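Long-range contacts in 3-phytase (Klebsiella pneumoniae, PDB 2WNH), which probably hydrolyses the phosphate esters of phytate (inositol hexakisphosphate), beginning at the 3-position: residues K172-C176 against A228-I232; I91-A95 against V118-Y122; Q363-Q367 against G376-P380. The protein carries 3 engineered substitutions. Residues are numbered along the deposited sequence.

Contact 1: K172-C176 against A228-I232; sequences KQAVC and AWGKI
The indole of Trp229 lies against the last turn of helix 165-175, with CE3 3.7 Å from Ala174 O, which sits at the ring edge near its plane, and CZ3 4.0 Å from Val175 CA and 4.3 Å from Val175 CB. Residues 172-175 are helical; Cys176 N still bonds to Lys172 O (2.9 Å), but at phi/psi -93/137 Cys176 itself leaves the helix. The opposing backbone, Ala228 to Lys231, is a type I' beta turn closed by Lys231 N to Ala228 O at 2.8 Å. Its central residues both have positive phi, Trp229 at 51/37 and Gly230 at 80/1. The turn thus sends Trp229 (chi1 m, chi2 -87°) and the base of Lys231 toward the helix.

The closest CA pair is Ala174 and Lys231, 5.4 Å apart. Ala174 is the centre of the packing: its CB lies 4.3 Å from Ala228 CB and 3.9 Å from Ile232 CD1, reached by an m, t rotamer. Lys231 starts m, m, placing CG 3.8 Å from Ala174 O and 4.0 Å from Gln173 O before its amine leads away. The join rests on van der Waals packing, and Ala174 O and Ala228 O, both acceptors, stay 3.6 Å apart.

This is a helix end packed on a tight turn in the helical part of a histidine acid phosphatase. Arg44 ties the two sides, bonding to Val175 O and making a cation-pi contact with Trp229; Val175 and Ala228 both touch Leu214 of helix 204-219, and Ile232 packs on helix 235-239.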
loop_
_atom_site.group_PDB
_atom_site.type_symbol
_atom_site.label_atom_id
_atom_site.label_comp_id
_atom_site.label_asym_id
_atom_site.label_seq_id
_atom_site.Cartn_x
_atom_site.Cartn_y
_atom_site.Cartn_z
ATOM N N LYS B 172 -34.351 20.644 29.684
ATOM C CA LYS B 172 -35.775 20.866 29.414
ATOM C C LYS B 172 -35.976 21.566 28.076
ATOM O O LYS B 172 -36.807 21.139 27.267
ATOM C CB LYS B 172 -36.422 21.682 30.543
ATOM C CG LYS B 172 -37.939 21.587 30.555
ATOM C CD LYS B 172 -38.536 22.375 31.710
ATOM C CE LYS B 172 -40.032 22.097 31.861
ATOM N NZ LYS B 172 -40.525 22.455 33.238
ATOM N N GLN B 173 -35.203 22.625 27.846
ATOM C CA GLN B 173 -35.241 23.377 26.578
ATOM C C GLN B 173 -35.009 22.495 25.350
ATOM O O GLN B 173 -35.609 22.718 24.290
ATOM C CB GLN B 173 -34.190 24.476 26.581
ATOM C CG GLN B 173 -34.525 25.671 27.449
ATOM C CD GLN B 173 -33.343 26.620 27.632
ATOM O OE1 GLN B 173 -33.332 27.437 28.552
ATOM N NE2 GLN B 173 -32.343 26.511 26.763
ATOM N N ALA B 174 -34.130 21.502 25.493
ATOM C CA ALA B 174 -33.757 20.643 24.371
ATOM C C ALA B 174 -34.807 19.578 24.082
ATOM O O ALA B 174 -35.043 19.245 22.915
ATOM C CB ALA B 174 -32.382 19.984 24.636
ATOM N N VAL B 175 -35.441 19.050 25.129
ATOM C CA VAL B 175 -36.240 17.818 25.003
ATOM C C VAL B 175 -37.763 17.934 25.214
ATOM O O VAL B 175 -38.521 17.037 24.816
ATOM C CB VAL B 175 -35.674 16.643 25.870
ATOM C CG1 VAL B 175 -34.162 16.464 25.643
ATOM C CG2 VAL B 175 -35.981 16.848 27.363
ATOM N N CYS B 176 -38.211 19.022 25.834
ATOM C CA CYS B 176 -39.640 19.170 26.127
ATOM C C CYS B 176 -40.367 19.929 25.035
ATOM O O CYS B 176 -39.854 20.922 24.521
ATOM C CB CYS B 176 -39.850 19.829 27.489
ATOM S SG CYS B 176 -39.210 18.806 28.845
ATOM N N ALA B 228 -32.059 16.394 18.863
ATOM C CA ALA B 228 -32.974 16.975 19.842
ATOM C C ALA B 228 -33.908 17.918 19.099
ATOM O O ALA B 228 -34.018 19.095 19.452
ATOM C CB ALA B 228 -32.202 17.730 20.928
ATOM N N TRP B 229 -34.566 17.392 18.067
ATOM C CA TRP B 229 -35.563 18.162 17.312
ATOM C C TRP B 229 -35.031 19.525 16.858
ATOM O O TRP B 229 -35.764 20.516 16.839
ATOM C CB TRP B 229 -36.856 18.296 18.141
ATOM C CG TRP B 229 -37.417 16.947 18.522
ATOM C CD1 TRP B 229 -38.272 16.181 17.781
ATOM C CD2 TRP B 229 -37.135 16.187 19.714
ATOM N NE1 TRP B 229 -38.549 15.006 18.436
ATOM C CE2 TRP B 229 -37.860 14.982 19.619
ATOM C CE3 TRP B 229 -36.343 16.415 20.852
ATOM C CZ2 TRP B 229 -37.821 14.004 20.620
ATOM C CZ3 TRP B 229 -36.296 15.440 21.836
ATOM C CH2 TRP B 229 -37.028 14.249 21.712
ATOM N N GLY B 230 -33.749 19.563 16.494
ATOM C CA GLY B 230 -33.105 20.788 16.032
ATOM C C GLY B 230 -32.660 21.769 17.101
ATOM O O GLY B 230 -32.095 22.791 16.782
ATOM N N LYS B 231 -32.856 21.439 18.374
ATOM C CA LYS B 231 -32.559 22.381 19.455
ATOM C C LYS B 231 -31.075 22.437 19.859
ATOM O O LYS B 231 -30.638 23.386 20.536
ATOM C CB LYS B 231 -33.442 22.091 20.682
ATOM C CG LYS B 231 -34.960 22.097 20.437
ATOM C CD LYS B 231 -35.474 23.480 20.106
ATOM C CE LYS B 231 -36.992 23.570 20.278
ATOM N NZ LYS B 231 -37.519 24.833 19.662
ATOM N N ILE B 232 -30.310 21.410 19.481
ATOM C CA ILE B 232 -28.878 21.358 19.796
ATOM C C ILE B 232 -28.075 21.362 18.505
ATOM O O ILE B 232 -28.242 20.483 17.665
ATOM C CB ILE B 232 -28.495 20.130 20.668
ATOM C CG1 ILE B 232 -29.134 20.260 22.069
ATOM C CG2 ILE B 232 -26.959 20.000 20.766
ATOM C CD1 ILE B 232 -28.973 19.050 22.972
#

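Contact 2: I91-A95 against V118-Y122; sequences IYVRA and VAIHY
The segment 118-122 runs alongside strand 91-95 in the same sense, their end-to-end directions 39° apart, after a return through helix 99-112. This resembles a beta-alpha-beta crossover whose second strand is reduced to a single parallel bridge, Arg94 with His121 (CA to CA 4.9 Å). Strand 91-95 is extended throughout and pairs along its other edge with strand 284-289 of the central sheet.

At Val118 the chains are still splayed, its CA 9.2 Å from that of Ile91; only the side chains meet, Val118 CG1 to Ile91 CG2 at 4.3 Å. Ala119 comes no nearer with its side chain, which packs on Pro223 of the second subunit, but a water spans the gap, 2.9 Å from Ala119 O and 3.0 Å from Val93 N. Ile120 (phi/psi -121/170; chi1 p, chi2 t) turns to the side of the strand that bears Val93 and Ala95 and is covered by helix 99-112: its CG2 is 3.7 Å from Val93 CG1 and its CD1 4.3 Å from Ala95 CB.

His121 makes the bridge. Its N donates to Val93 O (2.9 Å, 137°) and its O accepts from Ala95 N (2.9 Å, 172°). With chi1 m, its imidazole forms an offset stack on Tyr92 (chi1 t), centroids 4.4 Å apart and planes at 12°; Tyr92 CE1 lies 3.2 Å from His121 CD2. The phenol oxygen of Tyr92 bonds to Leu404 N, and Arg94 pairs with Asp128. Tyr122, chi1 p, directs its ring away to a cation-pi contact with Arg102, leaving its CB 3.3 Å from Ala95 O.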
loop_
_atom_site.group_PDB
_atom_site.type_symbol
_atom_site.label_atom_id
_atom_site.label_comp_id
_atom_site.label_asym_id
_atom_site.label_seq_id
_atom_site.Cartn_x
_atom_site.Cartn_y
_atom_site.Cartn_z
ATOM N N ILE B 91 -1.526 -10.444 21.540
ATOM C CA ILE B 91 -2.773 -9.898 22.109
ATOM C C ILE B 91 -3.738 -11.005 22.519
ATOM O O ILE B 91 -3.780 -12.084 21.895
ATOM C CB ILE B 91 -3.460 -8.906 21.111
ATOM C CG1 ILE B 91 -4.617 -8.093 21.768
ATOM C CG2 ILE B 91 -3.908 -9.622 19.819
ATOM C CD1 ILE B 91 -5.132 -7.004 20.856
ATOM N N TYR B 92 -4.487 -10.734 23.590
ATOM C CA TYR B 92 -5.654 -11.541 23.954
ATOM C C TYR B 92 -6.791 -10.575 24.180
ATOM O O TYR B 92 -6.657 -9.636 24.978
ATOM C CB TYR B 92 -5.420 -12.408 25.211
ATOM C CG TYR B 92 -6.578 -13.332 25.513
ATOM C CD1 TYR B 92 -6.742 -14.534 24.818
ATOM C CD2 TYR B 92 -7.537 -12.994 26.478
ATOM C CE1 TYR B 92 -7.834 -15.381 25.084
ATOM C CE2 TYR B 92 -8.609 -13.839 26.752
ATOM C CZ TYR B 92 -8.753 -15.020 26.054
ATOM O OH TYR B 92 -9.851 -15.827 26.336
ATOM N N VAL B 93 -7.892 -10.797 23.462
ATOM C CA VAL B 93 -9.060 -9.907 23.564
ATOM C C VAL B 93 -10.225 -10.627 24.206
ATOM O O VAL B 93 -10.687 -11.667 23.706
ATOM C CB VAL B 93 -9.483 -9.360 22.174
ATOM C CG1 VAL B 93 -10.638 -8.380 22.328
ATOM C CG2 VAL B 93 -8.284 -8.677 21.469
ATOM N N ARG B 94 -10.700 -10.074 25.327
ATOM C CA ARG B 94 -11.855 -10.623 26.031
ATOM C C ARG B 94 -12.956 -9.548 26.120
ATOM O O ARG B 94 -12.769 -8.500 26.732
ATOM C CB ARG B 94 -11.434 -11.103 27.430
ATOM C CG ARG B 94 -12.612 -11.681 28.231
ATOM C CD ARG B 94 -12.130 -12.586 29.343
ATOM N NE ARG B 94 -13.198 -12.903 30.300
ATOM C CZ ARG B 94 -13.049 -13.801 31.259
ATOM N NH1 ARG B 94 -11.904 -14.492 31.328
ATOM N NH2 ARG B 94 -14.029 -14.021 32.136
ATOM N N ALA B 95 -14.068 -9.812 25.444
ATOM C CA ALA B 95 -15.205 -8.899 25.384
ATOM C C ALA B 95 -16.366 -9.414 26.211
ATOM O O ALA B 95 -16.654 -10.617 26.224
ATOM C CB ALA B 95 -15.659 -8.704 23.943
ATOM N N VAL B 118 -7.939 -10.994 13.041
ATOM C CA VAL B 118 -7.718 -11.258 14.468
ATOM C C VAL B 118 -9.060 -11.563 15.136
ATOM O O VAL B 118 -10.032 -10.806 14.978
ATOM C CB VAL B 118 -6.993 -10.094 15.163
ATOM C CG1 VAL B 118 -6.761 -10.417 16.649
ATOM C CG2 VAL B 118 -5.638 -9.832 14.460
ATOM N N ALA B 119 -9.111 -12.694 15.839
ATOM C CA ALA B 119 -10.333 -13.101 16.549
ATOM C C ALA B 119 -10.408 -12.518 17.953
ATOM O O ALA B 119 -9.407 -12.031 18.519
ATOM C CB ALA B 119 -10.451 -14.627 16.597
ATOM N N ILE B 120 -11.612 -12.547 18.510
ATOM C CA ILE B 120 -11.831 -12.099 19.876
ATOM C C ILE B 120 -12.427 -13.269 20.679
ATOM O O ILE B 120 -12.794 -14.320 20.105
ATOM C CB ILE B 120 -12.751 -10.837 19.932
ATOM C CG1 ILE B 120 -14.131 -11.161 19.350
ATOM C CG2 ILE B 120 -12.081 -9.668 19.191
ATOM C CD1 ILE B 120 -15.245 -10.355 19.962
ATOM N N HIS B 121 -12.505 -13.109 21.997
ATOM C CA HIS B 121 -13.054 -14.167 22.864
ATOM C C HIS B 121 -14.138 -13.592 23.776
ATOM O O HIS B 121 -14.069 -12.427 24.175
ATOM C CB HIS B 121 -11.948 -14.813 23.702
ATOM C CG HIS B 121 -10.737 -15.178 22.901
ATOM N ND1 HIS B 121 -10.583 -16.407 22.295
ATOM C CD2 HIS B 121 -9.647 -14.448 22.558
ATOM C CE1 HIS B 121 -9.436 -16.429 21.634
ATOM N NE2 HIS B 121 -8.843 -15.261 21.792
ATOM N N TYR B 122 -15.158 -14.396 24.057
ATOM C CA TYR B 122 -16.230 -13.962 24.954
ATOM C C TYR B 122 -16.886 -15.211 25.533
ATOM O O TYR B 122 -16.814 -16.297 24.940
ATOM C CB TYR B 122 -17.256 -13.101 24.214
ATOM C CG TYR B 122 -17.797 -13.728 22.956
ATOM C CD1 TYR B 122 -17.133 -13.561 21.739
ATOM C CD2 TYR B 122 -18.975 -14.486 22.978
ATOM C CE1 TYR B 122 -17.612 -14.132 20.578
ATOM C CE2 TYR B 122 -19.464 -15.070 21.803
ATOM C CZ TYR B 122 -18.774 -14.882 20.615
ATOM O OH TYR B 122 -19.229 -15.435 19.445
HETATM O O HOH W 1 -7.708 -12.306 20.865
#

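Contact 3: Q363-Q367 against G376-P380; sequences QEWRQ and GTLCP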
loop_
_atom_site.group_PDB
_atom_site.type_symbol
_atom_site.label_atom_id
_atom_site.label_comp_id
_atom_site.label_asym_id
_atom_site.label_seq_id
_atom_site.Cartn_x
_atom_site.Cartn_y
_atom_site.Cartn_z
ATOM N N GLN B 363 -5.670 11.737 30.339
ATOM C CA GLN B 363 -5.240 12.162 31.666
ATOM C C GLN B 363 -4.558 11.015 32.392
ATOM O O GLN B 363 -5.062 9.894 32.447
ATOM C CB GLN B 363 -6.414 12.700 32.495
ATOM C CG GLN B 363 -5.942 13.273 33.831
ATOM C CD GLN B 363 -7.008 14.112 34.525
ATOM O OE1 GLN B 363 -7.907 14.692 33.880
ATOM N NE2 GLN B 363 -6.901 14.198 35.851
ATOM N N GLU B 364 -3.382 11.299 32.933
ATOM C CA GLU B 364 -2.649 10.264 33.638
ATOM C C GLU B 364 -2.859 10.344 35.144
ATOM O O GLU B 364 -2.958 11.439 35.701
ATOM C CB GLU B 364 -1.149 10.433 33.344
ATOM C CG GLU B 364 -0.765 10.368 31.874
ATOM C CD GLU B 364 0.727 10.578 31.698
ATOM O OE1 GLU B 364 1.221 11.723 31.998
ATOM O OE2 GLU B 364 1.405 9.605 31.279
ATOM N N TRP B 365 -2.928 9.187 35.791
ATOM C CA TRP B 365 -2.898 9.070 37.255
ATOM C C TRP B 365 -1.473 9.271 37.749
ATOM O O TRP B 365 -0.505 8.943 37.044
ATOM C CB TRP B 365 -3.393 7.670 37.643
ATOM C CG TRP B 365 -3.325 7.340 39.094
ATOM C CD1 TRP B 365 -4.283 7.587 40.046
ATOM C CD2 TRP B 365 -2.262 6.647 39.768
ATOM N NE1 TRP B 365 -3.863 7.117 41.279
ATOM C CE2 TRP B 365 -2.632 6.532 41.133
ATOM C CE3 TRP B 365 -1.024 6.122 39.357
ATOM C CZ2 TRP B 365 -1.820 5.911 42.075
ATOM C CZ3 TRP B 365 -0.214 5.532 40.303
ATOM C CH2 TRP B 365 -0.613 5.423 41.644
ATOM N N ARG B 366 -1.336 9.785 38.963
ATOM C CA ARG B 366 -0.023 9.923 39.584
ATOM C C ARG B 366 -0.139 9.924 41.104
ATOM O O ARG B 366 -1.224 10.100 41.662
ATOM C CB ARG B 366 0.684 11.195 39.112
ATOM C CG ARG B 366 -0.045 12.489 39.464
ATOM C CD ARG B 366 0.901 13.698 39.375
ATOM N NE ARG B 366 2.009 13.548 40.322
ATOM C CZ ARG B 366 3.290 13.386 39.991
ATOM N NH1 ARG B 366 3.675 13.392 38.717
ATOM N NH2 ARG B 366 4.197 13.239 40.951
ATOM N N GLN B 367 0.997 9.716 41.750
ATOM C CA GLN B 367 1.122 9.845 43.194
ATOM C C GLN B 367 2.559 10.242 43.465
ATOM O O GLN B 367 3.392 10.162 42.561
ATOM C CB GLN B 367 0.757 8.535 43.877
ATOM C CG GLN B 367 1.715 7.352 43.631
ATOM C CD GLN B 367 1.368 6.171 44.532
ATOM O OE1 GLN B 367 0.497 6.280 45.400
ATOM N NE2 GLN B 367 2.046 5.045 44.333
ATOM N N GLY B 376 5.651 9.377 29.056
ATOM C CA GLY B 376 4.532 9.564 29.995
ATOM C C GLY B 376 4.952 9.595 31.466
ATOM O O GLY B 376 6.140 9.571 31.774
ATOM N N THR B 377 3.957 9.628 32.352
ATOM C CA THR B 377 4.176 9.613 33.814
ATOM C C THR B 377 4.339 8.186 34.289
ATOM O O THR B 377 3.385 7.393 34.217
ATOM C CB THR B 377 2.994 10.309 34.569
ATOM O OG1 THR B 377 2.838 11.650 34.067
ATOM C CG2 THR B 377 3.228 10.358 36.086
ATOM N N LEU B 378 5.555 7.857 34.757
ATOM C CA LEU B 378 5.898 6.518 35.197
ATOM C C LEU B 378 6.054 6.465 36.716
ATOM O O LEU B 378 6.733 7.299 37.313
ATOM C CB LEU B 378 7.185 6.039 34.495
ATOM C CG LEU B 378 7.044 5.279 33.159
ATOM C CD1 LEU B 378 5.928 5.717 32.235
ATOM C CD2 LEU B 378 8.388 5.225 32.411
ATOM N N CYS B 379 5.405 5.471 37.320
ATOM C CA CYS B 379 5.315 5.331 38.775
ATOM C C CYS B 379 5.989 4.031 39.228
ATOM O O CYS B 379 5.709 2.966 38.664
ATOM C CB CYS B 379 3.828 5.333 39.170
ATOM S SG CYS B 379 2.981 6.863 38.640
ATOM N N PRO B 380 6.877 4.092 40.246
ATOM C CA PRO B 380 7.470 2.838 40.721
ATOM C C PRO B 380 6.423 1.738 40.861
ATOM O O PRO B 380 5.387 1.922 41.517
ATOM C CB PRO B 380 8.093 3.245 42.068
ATOM C CG PRO B 380 8.530 4.651 41.799
ATOM C CD PRO B 380 7.399 5.251 41.000
HETATM O O HOH W 2 0.630 7.158 35.218
HETATM O O HOH W 3 4.255 4.533 42.451
#
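A single carboxylate does much of the work of a strand pairing here. The backbones stay apart, with CA atoms 6.9 Å from Glu364 to Thr377 and 7.1 Å from Arg366 to Cys379, and Glu364 (chi1 m, chi2 t) reaches across the gap. Its OE2 accepts from Thr377 N at 2.8 Å and 174°, and its OE1 from Thr377 OG1 at 2.6 Å, although that hydroxyl is less surely placed. OE2 is also 3.4 Å from Gly376 CA; a CB on that residue would clash with it, and the phi of 125° independently suits glycine. Arg337 forms a salt bridge to the same OE2. Both strands, 361-364 and 376-380, pair antiparallel with strand 334-342 of the histidine phosphatase sheet, so the sheet branches here and the side chain of Glu364 spans the fork. Farther along, one water lies 2.8 Å from Trp365 O and 2.9 Å from Thr377 O, and another links Gln367 NE2 (2.9 Å) to Pro380 O (3.0 Å). Between them Cys379, in disulfide with Cys370, makes an oblique sulfur-aromatic contact, its SG 3.8 Å from Trp365 CZ3; helix 381-388 covers this pair through Ala384.

Overall arrangement
From the N terminus, contact 2 comes first and closes a loop of 22 residues containing helix 99-112. Contact 1 follows, closing a longer loop of 51 residues that includes a two-stranded sheet and helix 204-219. Contact 3, near the C terminus, closes just eight residues, with the short strand 371-373 among them. The three are in series; none nests in or crosses another. Contacts 2 and 3 reach different parts of the same mixed sheet, their centres 28 Å apart, whereas contact 1 lies across the chain's centre from both, 40 Å from either centre to centre, and joins elements of the helical region.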